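Local coordinates for phosphoglycolate phosphatase (PDB 1L6R), which catalyses the magnesium-dependent hydrolysis of 2-phosphoglycolate to glycolate and phosphate and, less efficiently, of inorganic pyrophosphate, at the interface of chains A and B. Numbering follows the deposited sequence. Chains: chain A/B, Hypothetical protein TA0175.

The interface of chains A and B. Residues chain A 182, 200; chain B 132, 150.
A:Met182 sends CG anti to its backbone N (chi1 -172°) and then bends at both following torsions, which carries its thioether and methyl end onto the guanidinium group of B:Arg150. The patch belongs to the two-fold dimer interface of this HAD-superfamily phosphatase, its centre about 15 Å from the nucleophile A:Asp11, and its twin recurs with the chains exchanged. A:Met182 and B:Arg150 approach head-on from their own chains. The methyl CE of A:Met182 sits over the centre of one guanidinium face, 3.8 Å from CZ of B:Arg150, while CG of the methionine lies 3.6 Å from the arginine NH1. A flexible, unbranched methionine suits this place because it can fold over a flat cation and cover its face, which leaves the N-H groups at the rim able to bond in the guanidinium plane.

Alongside, the amide of A:Asn200, on helix 199-204, meets the carboxylate of B:Glu132 near the end of helix 124-133. The amide nitrogen ND2 donates to OE1 of B:Glu132 at 3.0 Å, with 158° at the hydrogen. This acceptor lies close to the amide plane, yet the donor reaches it from well above the carboxylate plane, the two planes standing 80° apart. B:Glu132 extends beyond CG, projecting its acceptor from the helix. Asparagine suits the place because its amide presents an N-H to the carboxylate and its oxygen to the aliphatic stem, OD1 lying 3.4 Å from CB of B:Glu132. An alanine in place of A:Asn200 would probably leave OE1 of B:Glu132 without this cross-chain donor and its carboxylate freer to turn. Water 1 bridges the backbones of the same pair, 2.9 Å from O of A:Asn200 and 2.8 Å from O of B:Glu132.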
ATOM      1  N   MET A 182       3.008  -1.451   8.374  1.00 11.86           N
ATOM      2  CA  MET A 182       3.697  -0.723   7.318  1.00 12.15           C
ATOM      3  C   MET A 182       2.743  -0.204   6.238  1.00 13.09           C
ATOM      4  O   MET A 182       2.986   0.855   5.673  1.00 13.91           O
ATOM      5  CB  MET A 182       4.812  -1.576   6.698  1.00 11.96           C
ATOM      6  CG  MET A 182       5.702  -0.789   5.725  1.00 12.78           C
ATOM      7  SD  MET A 182       6.452   0.735   6.395  1.00 13.44           S
ATOM      8  CE  MET A 182       7.900   0.053   7.249  1.00 15.81           C
ATOM      9  N   ASN A 200      12.249  -0.821  11.032  1.00 12.26           N
ATOM     10  CA  ASN A 200      11.747  -0.192   9.813  1.00 11.47           C
ATOM     11  C   ASN A 200      10.617   0.796  10.089  1.00 12.04           C
ATOM     12  O   ASN A 200      10.491   1.813   9.401  1.00 13.35           O
ATOM     13  CB  ASN A 200      11.301  -1.253   8.798  1.00 12.72           C
ATOM     14  CG  ASN A 200      12.470  -1.863   8.042  1.00 12.78           C
ATOM     15  OD1 ASN A 200      13.634  -1.585   8.331  1.00 14.35           O
ATOM     16  ND2 ASN A 200      12.162  -2.709   7.068  1.00 15.01           N
TER
ATOM     17  N   GLU B 132      17.001   0.683   4.497  1.00 10.94           N
ATOM     18  CA  GLU B 132      15.769   0.661   5.270  1.00 11.58           C
ATOM     19  C   GLU B 132      15.908   1.360   6.619  1.00 12.31           C
ATOM     20  O   GLU B 132      14.928   1.872   7.159  1.00 13.07           O
ATOM     21  CB  GLU B 132      15.267  -0.784   5.401  1.00 11.82           C
ATOM     22  CG  GLU B 132      14.961  -1.371   4.022  1.00 14.40           C
ATOM     23  CD  GLU B 132      14.253  -2.702   4.057  1.00 15.08           C
ATOM     24  OE1 GLU B 132      14.269  -3.377   5.108  1.00 16.19           O
ATOM     25  OE2 GLU B 132      13.676  -3.081   3.015  1.00 15.44           O
ATOM     26  N   ARG B 150      10.429   5.471   1.251  1.00 12.85           N
ATOM     27  CA  ARG B 150       9.333   4.551   1.553  1.00 13.19           C
ATOM     28  C   ARG B 150       7.996   5.214   1.193  1.00 13.28           C
ATOM     29  O   ARG B 150       7.746   6.356   1.569  1.00 14.59           O
ATOM     30  CB  ARG B 150       9.347   4.181   3.044  1.00 14.05           C
ATOM     31  CG  ARG B 150       8.149   3.338   3.502  1.00 14.26           C
ATOM     32  CD  ARG B 150       8.221   1.888   3.017  1.00 15.66           C
ATOM     33  NE  ARG B 150       9.303   1.157   3.675  1.00 16.23           N
ATOM     34  CZ  ARG B 150       9.355  -0.167   3.790  1.00 17.14           C
ATOM     35  NH1 ARG B 150       8.386  -0.923   3.292  1.00 17.14           N
ATOM     36  NH2 ARG B 150      10.386  -0.730   4.403  1.00 16.78           N
TER
HETATM   37  O   HOH W   1      12.155   1.698   7.025  1.00 18.29           O